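PDB 4P4G: shikimate 5-dehydrogenase AroE (5-dehydroshikimate reductase), which probably catalyses the NADP-dependent reduction of 3-dehydroshikimate to shikimate, the fourth step of the chorismate pathway in Mycobacterium tuberculosis. Local coordinates for residues A[178-192]-A[200-214]. Sequence-based numbering, arbitrary orientation.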
loop_
_atom_site.group_PDB
_atom_site.type_symbol
_atom_site.label_atom_id
_atom_site.label_comp_id
_atom_site.label_asym_id
_atom_site.label_seq_id
_atom_site.Cartn_x
_atom_site.Cartn_y
_atom_site.Cartn_z
ATOM N N LEU A 178 6.920 -21.784 -8.107
ATOM C CA LEU A 178 5.748 -21.022 -7.689
ATOM C C LEU A 178 4.632 -21.916 -7.126
ATOM O O LEU A 178 4.048 -21.602 -6.097
ATOM C CB LEU A 178 5.229 -20.151 -8.837
ATOM C CG LEU A 178 4.075 -19.215 -8.476
ATOM C CD1 LEU A 178 4.426 -18.343 -7.280
ATOM C CD2 LEU A 178 3.701 -18.345 -9.664
ATOM N N ALA A 179 4.361 -23.037 -7.784
ATOM C CA ALA A 179 3.288 -23.936 -7.349
ATOM C C ALA A 179 3.496 -24.442 -5.918
ATOM O O ALA A 179 2.562 -24.460 -5.112
ATOM C CB ALA A 179 3.152 -25.107 -8.313
ATOM N N ASP A 180 4.719 -24.851 -5.608
ATOM C CA ASP A 180 5.040 -25.323 -4.262
ATOM C C ASP A 180 4.980 -24.188 -3.227
ATOM O O ASP A 180 4.586 -24.400 -2.080
ATOM C CB ASP A 180 6.406 -26.007 -4.260
ATOM C CG ASP A 180 6.410 -27.307 -5.061
ATOM O OD1 ASP A 180 5.360 -27.990 -5.105
ATOM O OD2 ASP A 180 7.466 -27.644 -5.644
ATOM N N ALA A 181 5.361 -22.983 -3.635
ATOM C CA ALA A 181 5.272 -21.818 -2.754
ATOM C C ALA A 181 3.814 -21.508 -2.405
ATOM O O ALA A 181 3.489 -21.182 -1.258
ATOM C CB ALA A 181 5.953 -20.622 -3.393
ATOM N N VAL A 182 2.936 -21.642 -3.392
ATOM C CA VAL A 182 1.506 -21.398 -3.195
ATOM C C VAL A 182 0.883 -22.452 -2.283
ATOM O O VAL A 182 0.107 -22.130 -1.375
ATOM C CB VAL A 182 0.758 -21.343 -4.548
ATOM C CG1 VAL A 182 -0.744 -21.368 -4.339
ATOM C CG2 VAL A 182 1.148 -20.092 -5.314
ATOM N N ALA A 183 1.228 -23.709 -2.531
ATOM C CA ALA A 183 0.689 -24.831 -1.770
ATOM C C ALA A 183 0.920 -24.685 -0.266
ATOM O O ALA A 183 0.074 -25.058 0.541
ATOM C CB ALA A 183 1.282 -26.142 -2.277
ATOM N N ALA A 184 2.062 -24.125 0.111
ATOM C CA ALA A 184 2.399 -23.985 1.527
ATOM C C ALA A 184 1.734 -22.768 2.176
ATOM O O ALA A 184 1.544 -22.726 3.393
ATOM C CB ALA A 184 3.905 -23.916 1.702
ATOM N N ALA A 185 1.374 -21.784 1.359
ATOM C CA ALA A 185 0.963 -20.483 1.872
ATOM C C ALA A 185 -0.524 -20.388 2.202
ATOM O O ALA A 185 -1.359 -21.048 1.579
ATOM C CB ALA A 185 1.361 -19.392 0.898
ATOM N N GLU A 186 -0.847 -19.544 3.178
ATOM C CA GLU A 186 -2.231 -19.354 3.599
ATOM C C GLU A 186 -2.764 -17.984 3.203
ATOM O O GLU A 186 -3.972 -17.766 3.191
ATOM C CB GLU A 186 -2.337 -19.570 5.108
ATOM C CG GLU A 186 -1.802 -20.935 5.534
ATOM C CD GLU A 186 -1.283 -20.953 6.959
ATOM O OE1 GLU A 186 -0.074 -21.239 7.141
ATOM O OE2 GLU A 186 -2.081 -20.678 7.888
ATOM N N VAL A 187 -1.859 -17.073 2.866
ATOM C CA VAL A 187 -2.245 -15.729 2.462
ATOM C C VAL A 187 -1.302 -15.225 1.387
ATOM O O VAL A 187 -0.105 -15.502 1.422
ATOM C CB VAL A 187 -2.316 -14.756 3.671
ATOM C CG1 VAL A 187 -0.988 -14.661 4.371
ATOM C CG2 VAL A 187 -2.796 -13.389 3.246
ATOM N N LEU A 188 -1.864 -14.513 0.419
ATOM C CA LEU A 188 -1.103 -13.912 -0.665
ATOM C C LEU A 188 -1.395 -12.415 -0.705
ATOM O O LEU A 188 -2.556 -12.004 -0.773
ATOM C CB LEU A 188 -1.522 -14.570 -1.984
ATOM C CG LEU A 188 -1.074 -13.990 -3.316
ATOM C CD1 LEU A 188 0.422 -14.022 -3.376
ATOM C CD2 LEU A 188 -1.679 -14.793 -4.475
ATOM N N VAL A 189 -0.354 -11.590 -0.640
ATOM C CA VAL A 189 -0.528 -10.159 -0.857
ATOM C C VAL A 189 0.101 -9.792 -2.189
ATOM O O VAL A 189 1.313 -9.956 -2.377
ATOM C CB VAL A 189 0.092 -9.312 0.257
ATOM C CG1 VAL A 189 -0.154 -7.830 -0.030
ATOM C CG2 VAL A 189 -0.476 -9.717 1.631
ATOM N N SER A 190 -0.714 -9.307 -3.122
ATOM C CA SER A 190 -0.201 -8.998 -4.465
ATOM C C SER A 190 0.014 -7.514 -4.681
ATOM O O SER A 190 -0.922 -6.713 -4.556
ATOM C CB SER A 190 -1.143 -9.530 -5.545
ATOM O OG SER A 190 -0.634 -9.203 -6.830
ATOM N N THR A 191 1.244 -7.138 -5.024
ATOM C CA THR A 191 1.541 -5.731 -5.300
ATOM C C THR A 191 1.972 -5.479 -6.744
ATOM O O THR A 191 2.442 -4.383 -7.073
ATOM C CB THR A 191 2.593 -5.151 -4.311
ATOM O OG1 THR A 191 3.891 -5.682 -4.602
ATOM C CG2 THR A 191 2.239 -5.487 -2.866
ATOM N N ILE A 192 1.806 -6.483 -7.608
ATOM C CA ILE A 192 2.195 -6.378 -9.016
ATOM C C ILE A 192 1.019 -5.925 -9.891
ATOM O O ILE A 192 -0.137 -5.981 -9.445
ATOM C CB ILE A 192 2.770 -7.714 -9.565
ATOM C CG1 ILE A 192 1.762 -8.855 -9.421
ATOM C CG2 ILE A 192 4.064 -8.049 -8.874
ATOM C CD1 ILE A 192 2.268 -10.174 -10.019
ATOM N N TYR A 200 -0.238 -15.762 -14.158
ATOM C CA TYR A 200 0.077 -16.730 -13.113
ATOM C C TYR A 200 -1.161 -17.069 -12.300
ATOM O O TYR A 200 -1.073 -17.776 -11.307
ATOM C CB TYR A 200 1.156 -16.178 -12.175
ATOM C CG TYR A 200 2.428 -15.834 -12.903
ATOM C CD1 TYR A 200 3.326 -16.824 -13.262
ATOM C CD2 TYR A 200 2.706 -14.526 -13.271
ATOM C CE1 TYR A 200 4.493 -16.519 -13.946
ATOM C CE2 TYR A 200 3.863 -14.205 -13.962
ATOM C CZ TYR A 200 4.759 -15.209 -14.293
ATOM O OH TYR A 200 5.919 -14.909 -14.989
ATOM N N ALA A 201 -2.311 -16.545 -12.713
ATOM C CA ALA A 201 -3.512 -16.643 -11.889
ATOM C C ALA A 201 -3.943 -18.086 -11.650
ATOM O O ALA A 201 -4.439 -18.409 -10.570
ATOM C CB ALA A 201 -4.648 -15.824 -12.480
ATOM N N GLY A 202 -3.728 -18.954 -12.634
ATOM C CA GLY A 202 -4.092 -20.358 -12.496
ATOM C C GLY A 202 -3.289 -21.048 -11.408
ATOM O O GLY A 202 -3.803 -21.891 -10.664
ATOM N N THR A 203 -2.016 -20.688 -11.314
ATOM C CA THR A 203 -1.126 -21.240 -10.295
ATOM C C THR A 203 -1.420 -20.645 -8.920
ATOM O O THR A 203 -1.424 -21.358 -7.907
ATOM C CB THR A 203 0.343 -20.995 -10.674
ATOM O OG1 THR A 203 0.620 -21.664 -11.910
ATOM C CG2 THR A 203 1.278 -21.527 -9.598
ATOM N N LEU A 204 -1.664 -19.341 -8.891
ATOM C CA LEU A 204 -1.932 -18.619 -7.649
ATOM C C LEU A 204 -3.350 -18.841 -7.101
ATOM O O LEU A 204 -3.602 -18.579 -5.926
ATOM C CB LEU A 204 -1.679 -17.124 -7.854
ATOM C CG LEU A 204 -0.273 -16.670 -8.258
ATOM C CD1 LEU A 204 -0.350 -15.221 -8.739
ATOM C CD2 LEU A 204 0.696 -16.810 -7.102
ATOM N N ALA A 205 -4.259 -19.342 -7.939
ATOM C CA ALA A 205 -5.690 -19.397 -7.597
ATOM C C ALA A 205 -5.983 -20.205 -6.342
ATOM O O ALA A 205 -7.014 -20.009 -5.695
ATOM C CB ALA A 205 -6.497 -19.940 -8.764
ATOM N N ALA A 206 -5.078 -21.122 -6.010
ATOM C CA ALA A 206 -5.264 -22.032 -4.885
ATOM C C ALA A 206 -5.008 -21.415 -3.510
ATOM O O ALA A 206 -5.162 -22.094 -2.496
ATOM C CB ALA A 206 -4.402 -23.272 -5.074
ATOM N N ILE A 207 -4.623 -20.143 -3.467
ATOM C CA ILE A 207 -4.325 -19.499 -2.183
ATOM C C ILE A 207 -5.623 -19.283 -1.403
ATOM O O ILE A 207 -6.640 -18.878 -1.980
ATOM C CB ILE A 207 -3.573 -18.163 -2.376
ATOM C CG1 ILE A 207 -2.896 -17.711 -1.080
ATOM C CG2 ILE A 207 -4.489 -17.066 -2.897
ATOM C CD1 ILE A 207 -1.569 -18.389 -0.842
ATOM N N PRO A 208 -5.600 -19.563 -0.089
ATOM C CA PRO A 208 -6.821 -19.439 0.719
ATOM C C PRO A 208 -7.324 -18.001 0.888
ATOM O O PRO A 208 -8.538 -17.785 1.008
ATOM C CB PRO A 208 -6.390 -20.004 2.081
ATOM C CG PRO A 208 -5.243 -20.930 1.760
ATOM C CD PRO A 208 -4.519 -20.254 0.641
ATOM N N VAL A 209 -6.405 -17.038 0.940
ATOM C CA VAL A 209 -6.756 -15.628 1.129
ATOM C C VAL A 209 -5.889 -14.774 0.215
ATOM O O VAL A 209 -4.665 -14.967 0.155
ATOM C CB VAL A 209 -6.505 -15.159 2.580
ATOM C CG1 VAL A 209 -6.925 -13.693 2.765
ATOM C CG2 VAL A 209 -7.225 -16.033 3.581
ATOM N N LEU A 210 -6.519 -13.838 -0.493
ATOM C CA LEU A 210 -5.819 -12.908 -1.374
ATOM C C LEU A 210 -6.116 -11.483 -0.962
ATOM O O LEU A 210 -7.287 -11.088 -0.862
ATOM C CB LEU A 210 -6.296 -13.073 -2.821
ATOM C CG LEU A 210 -6.005 -11.889 -3.762
ATOM C CD1 LEU A 210 -4.504 -11.756 -4.055
ATOM C CD2 LEU A 210 -6.802 -12.007 -5.069
ATOM N N LEU A 211 -5.065 -10.705 -0.727
ATOM C CA LEU A 211 -5.227 -9.263 -0.624
ATOM C C LEU A 211 -4.607 -8.678 -1.874
ATOM O O LEU A 211 -3.416 -8.845 -2.108
ATOM C CB LEU A 211 -4.524 -8.727 0.637
ATOM C CG LEU A 211 -4.441 -7.202 0.767
ATOM C CD1 LEU A 211 -5.840 -6.559 0.751
ATOM C CD2 LEU A 211 -3.689 -6.809 2.029
ATOM N N ASP A 212 -5.410 -8.020 -2.717
ATOM C CA ASP A 212 -4.865 -7.427 -3.937
ATOM C C ASP A 212 -4.770 -5.926 -3.741
ATOM O O ASP A 212 -5.753 -5.287 -3.379
ATOM C CB ASP A 212 -5.760 -7.764 -5.146
ATOM C CG ASP A 212 -5.038 -7.611 -6.483
ATOM O OD1 ASP A 212 -4.109 -6.777 -6.568
ATOM O OD2 ASP A 212 -5.405 -8.323 -7.453
ATOM N N ALA A 213 -3.589 -5.356 -3.957
ATOM C CA ALA A 213 -3.428 -3.908 -3.800
ATOM C C ALA A 213 -4.195 -3.112 -4.852
ATOM O O ALA A 213 -4.531 -1.942 -4.645
ATOM C CB ALA A 213 -1.958 -3.533 -3.810
ATOM N N ILE A 214 -4.466 -3.748 -5.986
ATOM C CA ILE A 214 -5.179 -3.104 -7.095
ATOM C C ILE A 214 -6.670 -2.937 -6.759
ATOM O O ILE A 214 -7.278 -3.824 -6.150
ATOM C CB ILE A 214 -5.066 -3.950 -8.390
ATOM C CG1 ILE A 214 -3.605 -4.091 -8.834
ATOM C CG2 ILE A 214 -5.933 -3.349 -9.512
ATOM C CD1 ILE A 214 -2.908 -2.774 -9.093
HETATM O O HOH W 1 -2.905 -23.456 -1.518
HETATM O O HOH W 2 -2.037 -7.642 -8.327
#
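With chi1 of 170° at Leu188 and -163° at Ile207, Leu188 CG and Ile207 CG1 both stand opposite their own backbone nitrogens, and the two side chains cross at about a right angle. Ile207 CG1 rests on Leu188 CB at 3.5 Å, while Ile207 CD1 reaches on to Ala185 CB at 3.6 Å. Leu188 CD2 meets Ile207 CG2 and Leu204 CD2. The same Leu204 methyl lies 3.8 Å from Val182 CG2 and also touches Leu178 CD1, joining helices 178-184 and 201-204 to each other and to Leu188 near the start of the strands; Leu222 of helix 221-229 adds to this core. Thr203 CG2 extends it, lying against Leu178 CG, and one water bridges Val182 O and Ala206 O.

Strands 187-190 and 209-212 run parallel, 14° apart. Leu188 N donates to Val209 O (2.8 Å) and Leu188 O accepts from Leu211 N (2.8 Å). Ser190 N donates to Leu211 O, and Ser190 O accepts from Ala213 N at 3.1 Å. Beyond, a second water accepts from Ser190 OG and donates to Ile192 O and Asp212 OD1. Ile214 N donates to Asp212 OD1 from above the carboxylate plane, closing an Asx turn, while Asp212 OD2 is hydrogen-bonded to Thr220 OG1.

From strand 187-190 through helix 201-204 to strand 209-212, the chain makes a beta-alpha-beta crossover in a parallel sheet of order 3-2-1-4-5-6, as in Rossmann-type domains, which in this family probably bind NADP.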